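Local structure of D-alanyl transferase DltD (Enterococcus faecalis, 6O93) at residues P114-Y128 and L148-L160. The protein probably transfers D-alanine to lipoteichoic acid in the cell wall of this Gram-positive bacterium. Sequence-based numbering, arbitrary orientation.
Sequences PNDSFGAHYSQLQTY and LTKFPVVQKDKVL. With PO4 (phosphate ion), chain E.
Helix 115-121 approaches the turn of helix 152-155 most closely at Gly119 and Val153, whose CA atoms are 5.5 Å apart, while the start of helix 124-132 meets that of helix 158-168 more distantly, with 8.3 Å between the CA atoms of Tyr128 and Leu160. Glycine brings no side chain to this near point, and the branched Val153 fills it, setting CG1 against Gly119 CA and over one face of the Tyr122 ring. Phe118, with CG anti to its backbone N (chi1 177°), is directed into the partner segment, where its ring stacks face to face on Phe151, centroids 4.3 Å apart and planes at 22°. A flat apolar ring suits this buried place, since it offers a face to Phe151 and still leaves an edge for Val153 CG1 and Val154 CG2; Leu148 CD2 packs against its CZ. Leu81 of helix 80-90 touches both phenylalanines, joining this layer to the helices around the parallel sheet of an SGNH-hydrolase-type fold, the clan of the DltD family. Further along, Tyr122 suits a mixed setting: its ring packs on aliphatic carbons, CE1 resting 3.9 Å from Val154 CG2, while OH reaches Leu160 CD2 and a water shared with Asp157. At the Tyr128 end, polar contacts centre on Asp157, whose OD2 accepts a short 2.5 Å bond from Tyr128 OH through its syn lone pair, in the plane of the tyrosine ring. That water donates to the same oxygen and also bonds Gln124 NE2. As N-cap of helix 158-168, Asp157 turns OD1 to Leu160 N (3.1 Å), met from above the carboxylate plane; a short acidic side chain suits both tasks. At the other end, Asn115 lays its amide against Pro152, and a water donates to both Asn115 OD1 and Lys150 O. Another links Asn115 O to Val153 N.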
ATOM      1  N   PRO A 114      -3.236 -12.392   6.719  1.00 17.59           N
ATOM      2  CA  PRO A 114      -3.975 -13.050   7.805  1.00 17.64           C
ATOM      3  C   PRO A 114      -5.443 -12.648   7.824  1.00 15.90           C
ATOM      4  O   PRO A 114      -5.822 -11.568   7.364  1.00 15.88           O
ATOM      5  CB  PRO A 114      -3.249 -12.573   9.069  1.00 18.59           C
ATOM      6  CG  PRO A 114      -1.884 -12.179   8.602  1.00 18.81           C
ATOM      7  CD  PRO A 114      -2.068 -11.645   7.219  1.00 16.93           C
ATOM      8  N   ASN A 115      -6.276 -13.536   8.376  1.00 15.68           N
ATOM      9  CA  ASN A 115      -7.710 -13.262   8.470  1.00 16.03           C
ATOM     10  C   ASN A 115      -7.977 -11.937   9.176  1.00 15.24           C
ATOM     11  O   ASN A 115      -8.762 -11.111   8.698  1.00 14.40           O
ATOM     12  CB  ASN A 115      -8.420 -14.400   9.206  1.00 17.04           C
ATOM     13  CG  ASN A 115      -8.515 -15.667   8.381  1.00 17.94           C
ATOM     14  OD1 ASN A 115      -8.395 -15.640   7.158  1.00 18.20           O
ATOM     15  ND2 ASN A 115      -8.749 -16.790   9.052  1.00 19.45           N
ATOM     16  N   ASP A 116      -7.328 -11.719  10.325  1.00 16.78           N
ATOM     17  CA  ASP A 116      -7.610 -10.533  11.125  1.00 18.49           C
ATOM     18  C   ASP A 116      -7.088  -9.264  10.466  1.00 18.89           C
ATOM     19  O   ASP A 116      -7.626  -8.179  10.712  1.00 18.59           O
ATOM     20  CB  ASP A 116      -7.000 -10.681  12.520  1.00 20.72           C
ATOM     21  CG  ASP A 116      -7.580 -11.851  13.289  1.00 22.67           C
ATOM     22  OD1 ASP A 116      -8.684 -12.311  12.930  1.00 22.24           O
ATOM     23  OD2 ASP A 116      -6.932 -12.303  14.258  1.00 24.28           O
ATOM     24  N   SER A 117      -6.043  -9.371   9.644  1.00 18.76           N
ATOM     25  CA  SER A 117      -5.538  -8.191   8.948  1.00 18.64           C
ATOM     26  C   SER A 117      -6.509  -7.750   7.862  1.00 17.59           C
ATOM     27  O   SER A 117      -6.821  -6.560   7.739  1.00 17.10           O
ATOM     28  CB  SER A 117      -4.158  -8.474   8.359  1.00 17.80           C
ATOM     29  OG  SER A 117      -3.189  -8.570   9.387  1.00 18.63           O
ATOM     30  N   PHE A 118      -6.999  -8.697   7.061  1.00 17.66           N
ATOM     31  CA  PHE A 118      -8.025  -8.358   6.084  1.00 16.86           C
ATOM     32  C   PHE A 118      -9.306  -7.910   6.776  1.00 15.48           C
ATOM     33  O   PHE A 118      -9.924  -6.921   6.369  1.00 15.75           O
ATOM     34  CB  PHE A 118      -8.307  -9.549   5.171  1.00 17.27           C
ATOM     35  CG  PHE A 118      -9.399  -9.290   4.179  1.00 18.16           C
ATOM     36  CD1 PHE A 118      -9.110  -8.741   2.943  1.00 19.91           C
ATOM     37  CD2 PHE A 118     -10.720  -9.573   4.492  1.00 18.21           C
ATOM     38  CE1 PHE A 118     -10.119  -8.485   2.030  1.00 20.77           C
ATOM     39  CE2 PHE A 118     -11.729  -9.322   3.587  1.00 18.77           C
ATOM     40  CZ  PHE A 118     -11.428  -8.778   2.353  1.00 20.17           C
ATOM     41  N   GLY A 119      -9.714  -8.624   7.827  1.00 14.94           N
ATOM     42  CA  GLY A 119     -10.957  -8.290   8.502  1.00 15.70           C
ATOM     43  C   GLY A 119     -10.928  -6.918   9.147  1.00 16.45           C
ATOM     44  O   GLY A 119     -11.938  -6.207   9.160  1.00 15.89           O
ATOM     45  N   ALA A 120      -9.773  -6.522   9.690  1.00 16.40           N
ATOM     46  CA  ALA A 120      -9.670  -5.223  10.342  1.00 16.16           C
ATOM     47  C   ALA A 120      -9.850  -4.072   9.361  1.00 17.48           C
ATOM     48  O   ALA A 120     -10.236  -2.978   9.779  1.00 18.70           O
ATOM     49  CB  ALA A 120      -8.321  -5.087  11.050  1.00 15.03           C
ATOM     50  N   HIS A 121      -9.592  -4.296   8.074  1.00 18.20           N
ATOM     51  CA  HIS A 121      -9.678  -3.243   7.068  1.00 20.12           C
ATOM     52  C   HIS A 121     -10.760  -3.508   6.030  1.00 20.28           C
ATOM     53  O   HIS A 121     -10.840  -2.782   5.030  1.00 21.14           O
ATOM     54  CB  HIS A 121      -8.319  -3.072   6.386  1.00 22.28           C
ATOM     55  CG  HIS A 121      -7.207  -2.805   7.349  1.00 23.89           C
ATOM     56  ND1 HIS A 121      -6.361  -3.794   7.802  1.00 24.11           N
ATOM     57  CD2 HIS A 121      -6.827  -1.668   7.977  1.00 24.36           C
ATOM     58  CE1 HIS A 121      -5.495  -3.273   8.653  1.00 24.93           C
ATOM     59  NE2 HIS A 121      -5.757  -1.984   8.776  1.00 25.14           N
ATOM     60  N   TYR A 122     -11.597  -4.518   6.241  1.00 18.88           N
ATOM     61  CA  TYR A 122     -12.655  -4.829   5.292  1.00 18.08           C
ATOM     62  C   TYR A 122     -13.655  -3.683   5.213  1.00 17.47           C
ATOM     63  O   TYR A 122     -14.171  -3.218   6.234  1.00 17.92           O
ATOM     64  CB  TYR A 122     -13.350  -6.124   5.707  1.00 18.31           C
ATOM     65  CG  TYR A 122     -14.647  -6.400   4.983  1.00 16.69           C
ATOM     66  CD1 TYR A 122     -14.653  -6.813   3.657  1.00 16.53           C
ATOM     67  CD2 TYR A 122     -15.866  -6.263   5.632  1.00 15.49           C
ATOM     68  CE1 TYR A 122     -15.836  -7.072   2.995  1.00 15.92           C
ATOM     69  CE2 TYR A 122     -17.053  -6.521   4.982  1.00 15.49           C
ATOM     70  CZ  TYR A 122     -17.034  -6.927   3.664  1.00 15.74           C
ATOM     71  OH  TYR A 122     -18.215  -7.185   3.011  1.00 16.95           O
ATOM     72  N   SER A 123     -13.928  -3.229   3.992  1.00 16.62           N
ATOM     73  CA  SER A 123     -14.876  -2.149   3.737  1.00 17.11           C
ATOM     74  C   SER A 123     -16.148  -2.744   3.144  1.00 16.48           C
ATOM     75  O   SER A 123     -16.160  -3.164   1.981  1.00 16.65           O
ATOM     76  CB  SER A 123     -14.275  -1.104   2.799  1.00 17.68           C
ATOM     77  OG  SER A 123     -15.228  -0.105   2.472  1.00 18.42           O
ATOM     78  N   GLN A 124     -17.216  -2.779   3.940  1.00 16.43           N
ATOM     79  CA  GLN A 124     -18.500  -3.231   3.415  1.00 16.39           C
ATOM     80  C   GLN A 124     -19.032  -2.259   2.370  1.00 16.72           C
ATOM     81  O   GLN A 124     -19.635  -2.677   1.373  1.00 16.40           O
ATOM     82  CB  GLN A 124     -19.502  -3.403   4.552  1.00 15.82           C
ATOM     83  CG  GLN A 124     -20.786  -4.099   4.133  1.00 16.59           C
ATOM     84  CD  GLN A 124     -21.735  -4.322   5.294  1.00 18.55           C
ATOM     85  OE1 GLN A 124     -22.343  -3.382   5.808  1.00 20.54           O
ATOM     86  NE2 GLN A 124     -21.866  -5.572   5.717  1.00 18.83           N
ATOM     87  N   LEU A 125     -18.817  -0.958   2.581  1.00 17.47           N
ATOM     88  CA  LEU A 125     -19.186   0.046   1.588  1.00 17.72           C
ATOM     89  C   LEU A 125     -18.610  -0.296   0.219  1.00 15.91           C
ATOM     90  O   LEU A 125     -19.343  -0.449  -0.764  1.00 15.50           O
ATOM     91  CB  LEU A 125     -18.699   1.425   2.045  1.00 19.26           C
ATOM     92  CG  LEU A 125     -18.814   2.568   1.029  1.00 20.83           C
ATOM     93  CD1 LEU A 125     -20.273   2.842   0.688  1.00 21.88           C
ATOM     94  CD2 LEU A 125     -18.138   3.826   1.555  1.00 21.51           C
ATOM     95  N   GLN A 126     -17.284  -0.417   0.139  1.00 16.04           N
ATOM     96  CA  GLN A 126     -16.632  -0.632  -1.150  1.00 15.93           C
ATOM     97  C   GLN A 126     -16.991  -1.994  -1.739  1.00 15.74           C
ATOM     98  O   GLN A 126     -17.174  -2.122  -2.956  1.00 14.86           O
ATOM     99  CB  GLN A 126     -15.118  -0.489  -0.989  1.00 15.14           C
ATOM    100  CG  GLN A 126     -14.689   0.884  -0.486  1.00 15.93           C
ATOM    101  CD  GLN A 126     -13.219   0.948  -0.103  1.00 16.60           C
ATOM    102  OE1 GLN A 126     -12.492  -0.040  -0.208  1.00 16.67           O
ATOM    103  NE2 GLN A 126     -12.780   2.115   0.354  1.00 15.89           N
ATOM    104  N   THR A 127     -17.107  -3.019  -0.894  1.00 16.30           N
ATOM    105  CA  THR A 127     -17.462  -4.347  -1.385  1.00 15.99           C
ATOM    106  C   THR A 127     -18.889  -4.370  -1.923  1.00 15.19           C
ATOM    107  O   THR A 127     -19.145  -4.904  -3.008  1.00 15.53           O
ATOM    108  CB  THR A 127     -17.286  -5.379  -0.271  1.00 16.68           C
ATOM    109  OG1 THR A 127     -15.937  -5.333   0.208  1.00 15.90           O
ATOM    110  CG2 THR A 127     -17.589  -6.782  -0.775  1.00 17.66           C
ATOM    111  N   TYR A 128     -19.834  -3.794  -1.177  1.00 16.02           N
ATOM    112  CA  TYR A 128     -21.216  -3.732  -1.646  1.00 16.92           C
ATOM    113  C   TYR A 128     -21.341  -2.863  -2.894  1.00 17.84           C
ATOM    114  O   TYR A 128     -22.085  -3.204  -3.824  1.00 16.54           O
ATOM    115  CB  TYR A 128     -22.127  -3.197  -0.540  1.00 17.11           C
ATOM    116  CG  TYR A 128     -22.572  -4.227   0.482  1.00 17.16           C
ATOM    117  CD1 TYR A 128     -21.905  -5.436   0.632  1.00 15.53           C
ATOM    118  CD2 TYR A 128     -23.678  -3.987   1.287  1.00 18.71           C
ATOM    119  CE1 TYR A 128     -22.325  -6.372   1.564  1.00 16.69           C
ATOM    120  CE2 TYR A 128     -24.103  -4.912   2.217  1.00 18.75           C
ATOM    121  CZ  TYR A 128     -23.426  -6.102   2.353  1.00 18.25           C
ATOM    122  OH  TYR A 128     -23.857  -7.019   3.280  1.00 18.75           O
ATOM    123  N   LEU A 148     -12.534 -13.623  -1.282  1.00 16.52           N
ATOM    124  CA  LEU A 148     -13.329 -13.046  -0.203  1.00 16.65           C
ATOM    125  C   LEU A 148     -14.058 -14.121   0.592  1.00 15.07           C
ATOM    126  O   LEU A 148     -14.206 -14.002   1.815  1.00 14.70           O
ATOM    127  CB  LEU A 148     -14.323 -12.031  -0.767  1.00 18.70           C
ATOM    128  CG  LEU A 148     -13.741 -10.730  -1.319  1.00 20.69           C
ATOM    129  CD1 LEU A 148     -14.862  -9.828  -1.806  1.00 21.74           C
ATOM    130  CD2 LEU A 148     -12.891 -10.016  -0.285  1.00 20.68           C
ATOM    131  N   THR A 149     -14.521 -15.181  -0.076  1.00 15.28           N
ATOM    132  CA  THR A 149     -15.214 -16.254   0.629  1.00 17.14           C
ATOM    133  C   THR A 149     -14.310 -17.003   1.596  1.00 18.87           C
ATOM    134  O   THR A 149     -14.812 -17.817   2.377  1.00 20.13           O
ATOM    135  CB  THR A 149     -15.817 -17.261  -0.356  1.00 18.31           C
ATOM    136  OG1 THR A 149     -14.773 -17.877  -1.125  1.00 18.90           O
ATOM    137  CG2 THR A 149     -16.810 -16.580  -1.283  1.00 18.27           C
ATOM    138  N   LYS A 150     -13.002 -16.760   1.564  1.00 20.36           N
ATOM    139  CA  LYS A 150     -12.081 -17.443   2.459  1.00 22.74           C
ATOM    140  C   LYS A 150     -11.935 -16.754   3.809  1.00 20.44           C
ATOM    141  O   LYS A 150     -11.329 -17.335   4.715  1.00 21.11           O
ATOM    142  CB  LYS A 150     -10.700 -17.563   1.804  1.00 26.52           C
ATOM    143  CG  LYS A 150     -10.695 -18.331   0.486  1.00 29.90           C
ATOM    144  CD  LYS A 150     -11.081 -19.791   0.681  1.00 32.92           C
ATOM    145  CE  LYS A 150     -10.920 -20.593  -0.606  1.00 35.83           C
ATOM    146  NZ  LYS A 150     -11.868 -20.159  -1.674  1.00 37.26           N
ATOM    147  N   PHE A 151     -12.484 -15.536   3.975  1.00 18.41           N
ATOM    148  CA  PHE A 151     -12.243 -14.779   5.195  1.00 16.86           C
ATOM    149  C   PHE A 151     -13.472 -14.756   6.097  1.00 15.76           C
ATOM    150  O   PHE A 151     -14.597 -14.597   5.610  1.00 15.40           O
ATOM    151  CB  PHE A 151     -11.824 -13.344   4.861  1.00 16.36           C
ATOM    152  CG  PHE A 151     -10.513 -13.268   4.142  1.00 16.19           C
ATOM    153  CD1 PHE A 151      -9.323 -13.257   4.849  1.00 16.52           C
ATOM    154  CD2 PHE A 151     -10.467 -13.244   2.762  1.00 15.81           C
ATOM    155  CE1 PHE A 151      -8.113 -13.204   4.192  1.00 16.19           C
ATOM    156  CE2 PHE A 151      -9.259 -13.192   2.100  1.00 15.86           C
ATOM    157  CZ  PHE A 151      -8.082 -13.174   2.816  1.00 16.14           C
ATOM    158  N   PRO A 152     -13.292 -14.911   7.415  1.00 15.79           N
ATOM    159  CA  PRO A 152     -14.467 -14.955   8.304  1.00 15.67           C
ATOM    160  C   PRO A 152     -15.328 -13.704   8.251  1.00 14.91           C
ATOM    161  O   PRO A 152     -16.553 -13.803   8.387  1.00 14.43           O
ATOM    162  CB  PRO A 152     -13.846 -15.154   9.696  1.00 16.30           C
ATOM    163  CG  PRO A 152     -12.510 -15.755   9.440  1.00 16.85           C
ATOM    164  CD  PRO A 152     -12.039 -15.181   8.143  1.00 16.36           C
ATOM    165  N   VAL A 153     -14.732 -12.524   8.069  1.00 15.42           N
ATOM    166  CA  VAL A 153     -15.531 -11.300   8.078  1.00 15.77           C
ATOM    167  C   VAL A 153     -16.568 -11.330   6.964  1.00 16.29           C
ATOM    168  O   VAL A 153     -17.636 -10.716   7.082  1.00 18.04           O
ATOM    169  CB  VAL A 153     -14.624 -10.060   7.968  1.00 16.66           C
ATOM    170  CG1 VAL A 153     -14.063  -9.928   6.560  1.00 16.30           C
ATOM    171  CG2 VAL A 153     -15.398  -8.808   8.365  1.00 17.74           C
ATOM    172  N   VAL A 154     -16.278 -12.044   5.879  1.00 15.88           N
ATOM    173  CA  VAL A 154     -17.206 -12.179   4.763  1.00 15.33           C
ATOM    174  C   VAL A 154     -18.134 -13.373   4.951  1.00 16.13           C
ATOM    175  O   VAL A 154     -19.310 -13.313   4.579  1.00 15.80           O
ATOM    176  CB  VAL A 154     -16.410 -12.292   3.446  1.00 15.54           C
ATOM    177  CG1 VAL A 154     -17.321 -12.713   2.297  1.00 15.79           C
ATOM    178  CG2 VAL A 154     -15.717 -10.972   3.133  1.00 14.06           C
ATOM    179  N   GLN A 155     -17.628 -14.462   5.537  1.00 16.19           N
ATOM    180  CA  GLN A 155     -18.415 -15.686   5.648  1.00 17.33           C
ATOM    181  C   GLN A 155     -19.652 -15.493   6.514  1.00 17.45           C
ATOM    182  O   GLN A 155     -20.637 -16.222   6.353  1.00 17.61           O
ATOM    183  CB  GLN A 155     -17.555 -16.815   6.210  1.00 18.02           C
ATOM    184  CG  GLN A 155     -16.452 -17.274   5.265  1.00 19.84           C
ATOM    185  CD  GLN A 155     -15.452 -18.192   5.940  1.00 20.79           C
ATOM    186  OE1 GLN A 155     -15.533 -18.435   7.144  1.00 22.52           O
ATOM    187  NE2 GLN A 155     -14.503 -18.706   5.168  1.00 19.99           N
ATOM    188  N   LYS A 156     -19.627 -14.535   7.437  1.00 16.66           N
ATOM    189  CA  LYS A 156     -20.793 -14.277   8.271  1.00 18.58           C
ATOM    190  C   LYS A 156     -21.858 -13.457   7.553  1.00 18.43           C
ATOM    191  O   LYS A 156     -22.932 -13.233   8.119  1.00 17.90           O
ATOM    192  CB  LYS A 156     -20.365 -13.562   9.556  1.00 19.22           C
ATOM    193  CG  LYS A 156     -19.786 -12.177   9.329  1.00 18.44           C
ATOM    194  CD  LYS A 156     -19.263 -11.575  10.619  1.00 18.99           C
ATOM    195  CE  LYS A 156     -18.870 -10.120  10.425  1.00 20.54           C
ATOM    196  NZ  LYS A 156     -18.299  -9.525  11.663  1.00 22.29           N
ATOM    197  N   ASP A 157     -21.587 -13.013   6.328  1.00 19.07           N
ATOM    198  CA  ASP A 157     -22.532 -12.250   5.516  1.00 18.90           C
ATOM    199  C   ASP A 157     -23.126 -13.214   4.493  1.00 19.13           C
ATOM    200  O   ASP A 157     -22.520 -13.487   3.454  1.00 19.76           O
ATOM    201  CB  ASP A 157     -21.822 -11.072   4.853  1.00 17.83           C
ATOM    202  CG  ASP A 157     -22.773 -10.133   4.140  1.00 17.67           C
ATOM    203  OD1 ASP A 157     -23.869 -10.574   3.738  1.00 18.14           O
ATOM    204  OD2 ASP A 157     -22.413  -8.949   3.977  1.00 17.42           O
ATOM    205  N   LYS A 158     -24.320 -13.729   4.792  1.00 21.58           N
ATOM    206  CA  LYS A 158     -24.883 -14.821   4.003  1.00 24.97           C
ATOM    207  C   LYS A 158     -25.265 -14.364   2.600  1.00 22.08           C
ATOM    208  O   LYS A 158     -24.972 -15.052   1.615  1.00 21.16           O
ATOM    209  CB  LYS A 158     -26.093 -15.415   4.724  1.00 31.63           C
ATOM    210  CG  LYS A 158     -25.777 -15.972   6.108  1.00 37.91           C
ATOM    211  CD  LYS A 158     -24.717 -17.067   6.053  1.00 42.28           C
ATOM    212  CE  LYS A 158     -24.482 -17.685   7.423  1.00 46.71           C
ATOM    213  NZ  LYS A 158     -23.537 -18.839   7.363  1.00 49.49           N
ATOM    214  N   VAL A 159     -25.936 -13.216   2.484  1.00 19.33           N
ATOM    215  CA  VAL A 159     -26.304 -12.717   1.162  1.00 18.63           C
ATOM    216  C   VAL A 159     -25.054 -12.471   0.328  1.00 17.78           C
ATOM    217  O   VAL A 159     -25.003 -12.807  -0.861  1.00 17.10           O
ATOM    218  CB  VAL A 159     -27.165 -11.445   1.284  1.00 18.79           C
ATOM    219  CG1 VAL A 159     -27.425 -10.842  -0.093  1.00 19.33           C
ATOM    220  CG2 VAL A 159     -28.477 -11.762   1.981  1.00 19.75           C
ATOM    221  N   LEU A 160     -24.024 -11.888   0.943  1.00 16.25           N
ATOM    222  CA  LEU A 160     -22.758 -11.696   0.248  1.00 15.60           C
ATOM    223  C   LEU A 160     -22.178 -13.030  -0.203  1.00 16.89           C
ATOM    224  O   LEU A 160     -21.786 -13.190  -1.365  1.00 16.44           O
ATOM    225  CB  LEU A 160     -21.777 -10.955   1.158  1.00 16.35           C
ATOM    226  CG  LEU A 160     -20.393 -10.650   0.577  1.00 15.41           C
ATOM    227  CD1 LEU A 160     -20.509  -9.925  -0.747  1.00 14.31           C
ATOM    228  CD2 LEU A 160     -19.580  -9.828   1.562  1.00 15.60           C
TER
HETATM  229  P   PO4 E 504      -8.434 -15.949  13.389  0.50 24.98           P
HETATM  230  O1  PO4 E 504      -9.346 -15.906  12.185  0.50 24.33           O
HETATM  231  O2  PO4 E 504      -6.994 -15.863  12.940  0.50 24.18           O
HETATM  232  O3  PO4 E 504      -8.654 -17.242  14.135  0.50 24.18           O
HETATM  233  O4  PO4 E 504      -8.744 -14.780  14.293  0.50 24.33           O
HETATM  234  O   HOH W   1     -11.650 -11.951   8.141  1.00 18.08           O
HETATM  235  O   HOH W   2      -8.614 -17.241   4.993  1.00 20.97           O
HETATM  236  O   HOH W   3     -20.156  -7.790   4.784  1.00 16.00           O